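Local coordinates for protein MAU2 chromatid cohesion factor homolog (PDB 4XDN) that forms a complex with SCC2 that is required for loading cohesin onto chromosomes, and so takes part in sister chromatid cohesion, at residues P312-L326 against S374-C386. Residues are numbered along the deposited sequence; the frame is centred on the assembly and turned at random.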
ATOM      1  N   PRO A 312      14.265  -2.376   0.205  1.00 32.91           N
ATOM      2  CA  PRO A 312      14.759  -3.401   1.134  1.00 36.14           C
ATOM      3  C   PRO A 312      13.735  -4.487   1.487  1.00 34.31           C
ATOM      4  O   PRO A 312      14.143  -5.608   1.783  1.00 37.04           O
ATOM      5  CB  PRO A 312      15.147  -2.589   2.379  1.00 36.92           C
ATOM      6  CG  PRO A 312      14.399  -1.315   2.269  1.00 36.29           C
ATOM      7  CD  PRO A 312      14.285  -1.032   0.808  1.00 35.64           C
ATOM      8  N   MET A 313      12.444  -4.173   1.447  1.00 33.31           N
ATOM      9  CA  MET A 313      11.414  -5.168   1.750  1.00 35.59           C
ATOM     10  C   MET A 313      11.317  -6.216   0.646  1.00 32.78           C
ATOM     11  O   MET A 313      10.878  -7.343   0.885  1.00 31.91           O
ATOM     12  CB  MET A 313      10.048  -4.503   1.938  1.00 38.56           C
ATOM     13  CG  MET A 313       9.995  -3.492   3.063  1.00 42.68           C
ATOM     14  SD  MET A 313       9.890  -4.241   4.695  1.00 47.86           S
ATOM     15  CE  MET A 313      10.456  -2.861   5.694  1.00 63.70           C
ATOM     16  N   ILE A 314      11.725  -5.831  -0.559  1.00 26.53           N
ATOM     17  CA  ILE A 314      11.579  -6.672  -1.741  1.00 26.02           C
ATOM     18  C   ILE A 314      12.926  -7.217  -2.212  1.00 27.96           C
ATOM     19  O   ILE A 314      12.999  -8.318  -2.760  1.00 29.54           O
ATOM     20  CB  ILE A 314      10.909  -5.880  -2.895  1.00 30.51           C
ATOM     21  CG1 ILE A 314       9.568  -5.291  -2.437  1.00 29.97           C
ATOM     22  CG2 ILE A 314      10.713  -6.756  -4.128  1.00 29.34           C
ATOM     23  CD1 ILE A 314       8.536  -6.327  -1.983  1.00 30.17           C
ATOM     24  N   PHE A 315      13.988  -6.449  -1.987  1.00 31.04           N
ATOM     25  CA  PHE A 315      15.316  -6.805  -2.483  1.00 32.49           C
ATOM     26  C   PHE A 315      16.075  -7.724  -1.525  1.00 34.53           C
ATOM     27  O   PHE A 315      17.012  -8.408  -1.934  1.00 37.07           O
ATOM     28  CB  PHE A 315      16.140  -5.541  -2.745  1.00 31.52           C
ATOM     29  CG  PHE A 315      15.656  -4.721  -3.919  1.00 30.91           C
ATOM     30  CD1 PHE A 315      14.506  -5.069  -4.614  1.00 31.63           C
ATOM     31  CD2 PHE A 315      16.365  -3.605  -4.330  1.00 32.02           C
ATOM     32  CE1 PHE A 315      14.071  -4.314  -5.689  1.00 32.02           C
ATOM     33  CE2 PHE A 315      15.936  -2.848  -5.403  1.00 33.66           C
ATOM     34  CZ  PHE A 315      14.787  -3.204  -6.085  1.00 33.52           C
ATOM     35  N   HIS A 316      15.675  -7.734  -0.257  1.00 31.76           N
ATOM     36  CA  HIS A 316      16.278  -8.627   0.730  1.00 33.72           C
ATOM     37  C   HIS A 316      15.461  -9.913   0.849  1.00 33.32           C
ATOM     38  O   HIS A 316      14.235  -9.872   0.961  1.00 30.88           O
ATOM     39  CB  HIS A 316      16.389  -7.935   2.090  1.00 36.21           C
ATOM     40  CG  HIS A 316      17.242  -6.705   2.075  1.00 40.23           C
ATOM     41  ND1 HIS A 316      17.751  -6.162   0.914  1.00 43.09           N
ATOM     42  CD2 HIS A 316      17.682  -5.912   3.082  1.00 41.85           C
ATOM     43  CE1 HIS A 316      18.462  -5.089   1.204  1.00 43.49           C
ATOM     44  NE2 HIS A 316      18.436  -4.914   2.515  1.00 44.30           N
ATOM     45  N   TYR A 317      16.149 -11.051   0.832  1.00 35.90           N
ATOM     46  CA  TYR A 317      15.491 -12.355   0.771  1.00 39.49           C
ATOM     47  C   TYR A 317      14.543 -12.623   1.943  1.00 36.94           C
ATOM     48  O   TYR A 317      13.405 -13.039   1.734  1.00 36.88           O
ATOM     49  CB  TYR A 317      16.540 -13.468   0.702  1.00 43.25           C
ATOM     50  CG  TYR A 317      15.942 -14.857   0.706  1.00 46.98           C
ATOM     51  CD1 TYR A 317      15.116 -15.281  -0.325  1.00 47.49           C
ATOM     52  CD2 TYR A 317      16.209 -15.746   1.739  1.00 49.09           C
ATOM     53  CE1 TYR A 317      14.568 -16.549  -0.326  1.00 49.04           C
ATOM     54  CE2 TYR A 317      15.666 -17.018   1.747  1.00 49.91           C
ATOM     55  CZ  TYR A 317      14.845 -17.413   0.712  1.00 50.02           C
ATOM     56  OH  TYR A 317      14.302 -18.678   0.712  1.00 51.08           O
ATOM     57  N   LYS A 318      15.011 -12.396   3.167  1.00 38.40           N
ATOM     58  CA  LYS A 318      14.181 -12.631   4.346  1.00 39.95           C
ATOM     59  C   LYS A 318      12.960 -11.718   4.356  1.00 35.93           C
ATOM     60  O   LYS A 318      11.846 -12.163   4.636  1.00 33.36           O
ATOM     61  CB  LYS A 318      14.987 -12.427   5.630  1.00 44.27           C
ATOM     62  CG  LYS A 318      15.897 -13.588   5.992  1.00 51.54           C
ATOM     63  CD  LYS A 318      16.049 -13.710   7.503  1.00 56.16           C
ATOM     64  CE  LYS A 318      17.021 -14.816   7.890  1.00 60.27           C
ATOM     65  NZ  LYS A 318      18.427 -14.470   7.537  1.00 62.61           N
ATOM     66  N   GLU A 319      13.176 -10.441   4.057  1.00 33.68           N
ATOM     67  CA  GLU A 319      12.091  -9.471   4.040  1.00 34.91           C
ATOM     68  C   GLU A 319      11.065  -9.828   2.974  1.00 32.31           C
ATOM     69  O   GLU A 319       9.863  -9.660   3.174  1.00 33.86           O
ATOM     70  CB  GLU A 319      12.623  -8.057   3.789  1.00 37.57           C
ATOM     71  CG  GLU A 319      13.319  -7.409   4.982  1.00 42.70           C
ATOM     72  CD  GLU A 319      14.741  -7.898   5.177  1.00 46.93           C
ATOM     73  OE1 GLU A 319      15.085  -8.973   4.646  1.00 47.65           O
ATOM     74  OE2 GLU A 319      15.516  -7.200   5.864  1.00 50.89           O
ATOM     75  N   LEU A 320      11.546 -10.329   1.841  1.00 29.76           N
ATOM     76  CA  LEU A 320      10.678 -10.632   0.712  1.00 31.37           C
ATOM     77  C   LEU A 320       9.735 -11.791   1.023  1.00 32.42           C
ATOM     78  O   LEU A 320       8.535 -11.705   0.763  1.00 32.73           O
ATOM     79  CB  LEU A 320      11.515 -10.952  -0.528  1.00 32.32           C
ATOM     80  CG  LEU A 320      10.735 -11.331  -1.789  1.00 31.12           C
ATOM     81  CD1 LEU A 320       9.725 -10.259  -2.161  1.00 30.56           C
ATOM     82  CD2 LEU A 320      11.693 -11.573  -2.935  1.00 32.73           C
ATOM     83  N   LYS A 321      10.278 -12.872   1.574  1.00 32.25           N
ATOM     84  CA  LYS A 321       9.462 -14.022   1.940  1.00 33.67           C
ATOM     85  C   LYS A 321       8.425 -13.625   2.981  1.00 33.18           C
ATOM     86  O   LYS A 321       7.285 -14.088   2.941  1.00 32.96           O
ATOM     87  CB  LYS A 321      10.331 -15.162   2.473  1.00 38.24           C
ATOM     88  CG  LYS A 321      11.058 -15.939   1.388  1.00 42.91           C
ATOM     89  CD  LYS A 321      11.484 -17.327   1.857  1.00 49.78           C
ATOM     90  CE  LYS A 321      10.299 -18.270   2.051  1.00 55.15           C
ATOM     91  NZ  LYS A 321       9.474 -18.417   0.815  1.00 58.13           N
ATOM     92  N   ASN A 322       8.827 -12.757   3.905  1.00 33.75           N
ATOM     93  CA  ASN A 322       7.924 -12.250   4.931  1.00 33.19           C
ATOM     94  C   ASN A 322       6.725 -11.536   4.304  1.00 32.75           C
ATOM     95  O   ASN A 322       5.586 -11.739   4.724  1.00 33.15           O
ATOM     96  CB  ASN A 322       8.672 -11.305   5.873  1.00 31.38           C
ATOM     97  CG  ASN A 322       7.891 -10.994   7.138  1.00 31.58           C
ATOM     98  OD1 ASN A 322       7.341 -11.890   7.784  1.00 31.53           O
ATOM     99  ND2 ASN A 322       7.837  -9.715   7.499  1.00 30.06           N
ATOM    100  N   ILE A 323       6.992 -10.709   3.294  1.00 29.22           N
ATOM    101  CA  ILE A 323       5.938 -10.008   2.563  1.00 24.81           C
ATOM    102  C   ILE A 323       5.051 -11.005   1.824  1.00 26.23           C
ATOM    103  O   ILE A 323       3.826 -10.904   1.862  1.00 23.81           O
ATOM    104  CB  ILE A 323       6.521  -8.995   1.542  1.00 32.20           C
ATOM    105  CG1 ILE A 323       7.273  -7.863   2.254  1.00 33.80           C
ATOM    106  CG2 ILE A 323       5.417  -8.412   0.651  1.00 31.10           C
ATOM    107  CD1 ILE A 323       6.397  -6.920   3.070  1.00 35.68           C
ATOM    108  N   LEU A 324       5.676 -11.961   1.144  1.00 28.78           N
ATOM    109  CA  LEU A 324       4.940 -12.949   0.362  1.00 31.95           C
ATOM    110  C   LEU A 324       4.027 -13.782   1.250  1.00 33.15           C
ATOM    111  O   LEU A 324       2.915 -14.136   0.857  1.00 33.89           O
ATOM    112  CB  LEU A 324       5.906 -13.864  -0.394  1.00 35.84           C
ATOM    113  CG  LEU A 324       5.269 -15.039  -1.138  1.00 40.68           C
ATOM    114  CD1 LEU A 324       4.209 -14.562  -2.129  1.00 41.51           C
ATOM    115  CD2 LEU A 324       6.336 -15.857  -1.847  1.00 44.64           C
ATOM    116  N   LEU A 325       4.501 -14.094   2.451  1.00 31.91           N
ATOM    117  CA  LEU A 325       3.715 -14.890   3.377  1.00 32.99           C
ATOM    118  C   LEU A 325       2.512 -14.084   3.859  1.00 32.38           C
ATOM    119  O   LEU A 325       1.435 -14.637   4.082  1.00 31.33           O
ATOM    120  CB  LEU A 325       4.572 -15.347   4.557  1.00 31.94           C
ATOM    121  CG  LEU A 325       3.888 -16.275   5.563  1.00 32.91           C
ATOM    122  CD1 LEU A 325       3.322 -17.515   4.877  1.00 33.38           C
ATOM    123  CD2 LEU A 325       4.868 -16.678   6.657  1.00 32.94           C
ATOM    124  N   LEU A 326       2.696 -12.776   4.007  1.00 30.61           N
ATOM    125  CA  LEU A 326       1.601 -11.896   4.399  1.00 31.54           C
ATOM    126  C   LEU A 326       0.533 -11.864   3.312  1.00 31.56           C
ATOM    127  O   LEU A 326      -0.650 -12.055   3.592  1.00 32.70           O
ATOM    128  CB  LEU A 326       2.115 -10.480   4.679  1.00 31.30           C
ATOM    129  CG  LEU A 326       1.057  -9.419   5.002  1.00 32.17           C
ATOM    130  CD1 LEU A 326       0.320  -9.751   6.290  1.00 33.98           C
ATOM    131  CD2 LEU A 326       1.693  -8.038   5.085  1.00 31.09           C
ATOM    132  N   SER A 374      12.709   4.568   9.245  1.00 29.28           N
ATOM    133  CA  SER A 374      11.583   4.431   8.328  1.00 31.19           C
ATOM    134  C   SER A 374      11.290   2.962   8.043  1.00 29.30           C
ATOM    135  O   SER A 374      10.134   2.576   7.861  1.00 27.64           O
ATOM    136  CB  SER A 374      11.860   5.174   7.018  1.00 34.27           C
ATOM    137  OG  SER A 374      12.912   4.562   6.296  1.00 39.74           O
ATOM    138  N   ARG A 375      12.340   2.145   8.002  1.00 30.16           N
ATOM    139  CA  ARG A 375      12.178   0.713   7.783  1.00 32.79           C
ATOM    140  C   ARG A 375      11.465   0.069   8.970  1.00 32.23           C
ATOM    141  O   ARG A 375      10.653  -0.838   8.799  1.00 32.87           O
ATOM    142  CB  ARG A 375      13.532   0.043   7.555  1.00 34.14           C
ATOM    143  CG  ARG A 375      14.207   0.425   6.248  1.00 40.39           C
ATOM    144  CD  ARG A 375      15.550  -0.265   6.105  1.00 47.87           C
ATOM    145  NE  ARG A 375      15.398  -1.710   5.972  1.00 56.99           N
ATOM    146  CZ  ARG A 375      16.397  -2.584   6.064  1.00 66.47           C
ATOM    147  NH1 ARG A 375      17.633  -2.168   6.300  1.00 69.05           N
ATOM    148  NH2 ARG A 375      16.154  -3.881   5.925  1.00 71.01           N
ATOM    149  N   ILE A 376      11.775   0.547  10.170  1.00 30.79           N
ATOM    150  CA  ILE A 376      11.129   0.055  11.382  1.00 31.49           C
ATOM    151  C   ILE A 376       9.655   0.451  11.391  1.00 31.91           C
ATOM    152  O   ILE A 376       8.802  -0.302  11.855  1.00 32.16           O
ATOM    153  CB  ILE A 376      11.827   0.599  12.643  1.00 32.24           C
ATOM    154  CG1 ILE A 376      13.215  -0.028  12.779  1.00 33.55           C
ATOM    155  CG2 ILE A 376      11.012   0.302  13.901  1.00 33.99           C
ATOM    156  CD1 ILE A 376      14.132   0.713  13.728  1.00 32.94           C
ATOM    157  N   GLN A 377       9.368   1.641  10.874  1.00 29.22           N
ATOM    158  CA  GLN A 377       8.006   2.150  10.831  1.00 31.14           C
ATOM    159  C   GLN A 377       7.152   1.277   9.911  1.00 30.81           C
ATOM    160  O   GLN A 377       5.986   0.998  10.204  1.00 30.95           O
ATOM    161  CB  GLN A 377       8.001   3.606  10.359  1.00 34.35           C
ATOM    162  CG  GLN A 377       6.810   4.423  10.837  1.00 38.33           C
ATOM    163  CD  GLN A 377       6.909   4.821  12.304  1.00 39.16           C
ATOM    164  OE1 GLN A 377       7.637   4.206  13.084  1.00 37.32           O
ATOM    165  NE2 GLN A 377       6.171   5.861  12.681  1.00 40.98           N
ATOM    166  N   THR A 378       7.746   0.840   8.804  1.00 28.57           N
ATOM    167  CA  THR A 378       7.082  -0.065   7.873  1.00 29.36           C
ATOM    168  C   THR A 378       6.902  -1.442   8.504  1.00 29.58           C
ATOM    169  O   THR A 378       5.870  -2.089   8.317  1.00 27.45           O
ATOM    170  CB  THR A 378       7.877  -0.197   6.559  1.00 28.75           C
ATOM    171  OG1 THR A 378       7.866   1.058   5.873  1.00 29.32           O
ATOM    172  CG2 THR A 378       7.278  -1.260   5.650  1.00 26.60           C
ATOM    173  N   TYR A 379       7.913  -1.890   9.243  1.00 29.83           N
ATOM    174  CA  TYR A 379       7.829  -3.150   9.971  1.00 31.05           C
ATOM    175  C   TYR A 379       6.664  -3.113  10.952  1.00 31.38           C
ATOM    176  O   TYR A 379       5.937  -4.093  11.101  1.00 29.94           O
ATOM    177  CB  TYR A 379       9.134  -3.440  10.722  1.00 32.06           C
ATOM    178  CG  TYR A 379      10.278  -3.944   9.868  1.00 34.90           C
ATOM    179  CD1 TYR A 379      10.057  -4.811   8.804  1.00 36.65           C
ATOM    180  CD2 TYR A 379      11.587  -3.560  10.136  1.00 37.54           C
ATOM    181  CE1 TYR A 379      11.104  -5.275   8.031  1.00 38.17           C
ATOM    182  CE2 TYR A 379      12.638  -4.020   9.365  1.00 38.80           C
ATOM    183  CZ  TYR A 379      12.390  -4.877   8.315  1.00 40.57           C
ATOM    184  OH  TYR A 379      13.431  -5.337   7.544  1.00 45.69           O
ATOM    185  N   LYS A 380       6.487  -1.976  11.617  1.00 29.92           N
ATOM    186  CA  LYS A 380       5.412  -1.828  12.591  1.00 31.95           C
ATOM    187  C   LYS A 380       4.047  -1.866  11.910  1.00 30.38           C
ATOM    188  O   LYS A 380       3.079  -2.367  12.479  1.00 29.47           O
ATOM    189  CB  LYS A 380       5.581  -0.528  13.378  1.00 32.95           C
ATOM    190  CG  LYS A 380       6.679  -0.596  14.434  1.00 34.97           C
ATOM    191  CD  LYS A 380       7.154   0.785  14.860  1.00 37.37           C
ATOM    192  CE  LYS A 380       6.029   1.609  15.463  1.00 40.60           C
ATOM    193  NZ  LYS A 380       6.506   2.950  15.904  1.00 43.29           N
ATOM    194  N   SER A 381       3.973  -1.351  10.687  1.00 29.39           N
ATOM    195  CA  SER A 381       2.726  -1.385   9.931  1.00 32.29           C
ATOM    196  C   SER A 381       2.368  -2.825   9.588  1.00 31.31           C
ATOM    197  O   SER A 381       1.194  -3.192   9.566  1.00 34.08           O
ATOM    198  CB  SER A 381       2.833  -0.546   8.655  1.00 35.93           C
ATOM    199  OG  SER A 381       3.658  -1.179   7.694  1.00 39.00           O
ATOM    200  N   ILE A 382       3.385  -3.639   9.319  1.00 30.70           N
ATOM    201  CA  ILE A 382       3.172  -5.054   9.039  1.00 30.60           C
ATOM    202  C   ILE A 382       2.599  -5.737  10.275  1.00 32.77           C
ATOM    203  O   ILE A 382       1.689  -6.559  10.165  1.00 30.72           O
ATOM    204  CB  ILE A 382       4.476  -5.756   8.599  1.00 30.55           C
ATOM    205  CG1 ILE A 382       4.907  -5.230   7.227  1.00 30.15           C
ATOM    206  CG2 ILE A 382       4.287  -7.277   8.546  1.00 31.69           C
ATOM    207  CD1 ILE A 382       6.240  -5.765   6.728  1.00 31.84           C
ATOM    208  N   LEU A 383       3.126  -5.399  11.448  1.00 33.23           N
ATOM    209  CA  LEU A 383       2.575  -5.912  12.699  1.00 33.79           C
ATOM    210  C   LEU A 383       1.106  -5.517  12.813  1.00 33.49           C
ATOM    211  O   LEU A 383       0.272  -6.306  13.256  1.00 34.05           O
ATOM    212  CB  LEU A 383       3.352  -5.387  13.910  1.00 33.40           C
ATOM    213  CG  LEU A 383       4.833  -5.754  14.045  1.00 34.91           C
ATOM    214  CD1 LEU A 383       5.421  -5.103  15.291  1.00 35.54           C
ATOM    215  CD2 LEU A 383       5.037  -7.262  14.090  1.00 38.47           C
ATOM    216  N   GLU A 384       0.799  -4.290  12.406  1.00 33.60           N
ATOM    217  CA  GLU A 384      -0.564  -3.782  12.484  1.00 35.94           C
ATOM    218  C   GLU A 384      -1.477  -4.506  11.497  1.00 34.88           C
ATOM    219  O   GLU A 384      -2.657  -4.714  11.777  1.00 32.83           O
ATOM    220  CB  GLU A 384      -0.584  -2.275  12.228  1.00 40.18           C
ATOM    221  CG  GLU A 384      -0.015  -1.460  13.379  1.00 44.93           C
ATOM    222  CD  GLU A 384       0.194  -0.002  13.023  1.00 49.77           C
ATOM    223  OE1 GLU A 384      -0.164   0.399  11.894  1.00 51.65           O
ATOM    224  OE2 GLU A 384       0.722   0.746  13.872  1.00 52.75           O
ATOM    225  N   PHE A 385      -0.929  -4.893  10.347  1.00 34.58           N
ATOM    226  CA  PHE A 385      -1.686  -5.670   9.371  1.00 31.92           C
ATOM    227  C   PHE A 385      -2.018  -7.055   9.925  1.00 32.96           C
ATOM    228  O   PHE A 385      -3.119  -7.564   9.720  1.00 32.62           O
ATOM    229  CB  PHE A 385      -0.913  -5.810   8.058  1.00 28.69           C
ATOM    230  CG  PHE A 385      -1.013  -4.608   7.156  1.00 28.93           C
ATOM    231  CD1 PHE A 385      -2.236  -4.201   6.651  1.00 29.63           C
ATOM    232  CD2 PHE A 385       0.123  -3.901   6.791  1.00 28.74           C
ATOM    233  CE1 PHE A 385      -2.328  -3.102   5.815  1.00 31.69           C
ATOM    234  CE2 PHE A 385       0.037  -2.801   5.954  1.00 28.85           C
ATOM    235  CZ  PHE A 385      -1.189  -2.402   5.466  1.00 29.62           C
ATOM    236  N   CYS A 386      -1.062  -7.657  10.628  1.00 32.76           N
ATOM    237  CA  CYS A 386      -1.247  -8.990  11.192  1.00 33.96           C
ATOM    238  C   CYS A 386      -2.394  -9.015  12.195  1.00 36.44           C
ATOM    239  O   CYS A 386      -3.226  -9.921  12.173  1.00 37.17           O
ATOM    240  CB  CYS A 386       0.038  -9.473  11.867  1.00 34.91           C
ATOM    241  SG  CYS A 386       1.379  -9.905  10.728  1.00 32.45           S
TER
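The Tyr379 ring carries the terminal methyl of Met313 on one face, and the CG of Glu319 lies at its edge. CE of Met313 sits 3.8 Å from the ring centroid, a CH-pi contact offset toward the rim, while SD approaches obliquely to complete a Met-aromatic pair. A bend in the methionine chain at chi2 (-77°) brings the thioether to the ring, and CE also meets CG2 of Thr378 tip to tip at 3.6 Å. An unbranched methionine suits this place because it can fit against both.

The Arg375 guanidinium has CB of Pro312 over one face, 3.7 Å from NE, an atom buried here without a polar partner. In its plane, at the edge, NH2 makes a rather long salt bridge of 3.4 Å to OE2 of Glu319, with the carboxylate and guanidinium planes 27° apart. Arginine is long enough to lie flat on the proline and still reach this acid. The His316 ring stands perpendicular to the guanidinium, its CD2 near NH2. OE2 of Glu319 also lies 3.3 Å from OH of Tyr379, and the arginine probably offsets the charge of this buried carboxylate. With an alanine in place of Tyr379, Met313 CE would lose its aromatic seat, and a gap would probably open beside the Glu319 stem.

Farther along, the contact turns aliphatic: Ile323 and Ile382, each long enough to extend a methyl across, meet CD1 to CD1 at 3.8 Å, and Leu326 extends the apolar strip toward Phe385. Asn322 borders it, its ND2 hydrogen-bonded to Thr355 of the intervening helix 339-360, which also touches Tyr379 and Ile382. Helices 317-331 and 369-398, nearly parallel with segment axes 26° apart, thus flank the helix between them, an arrangement typical of the alpha-alpha superhelix built by TPR-like helical hairpins.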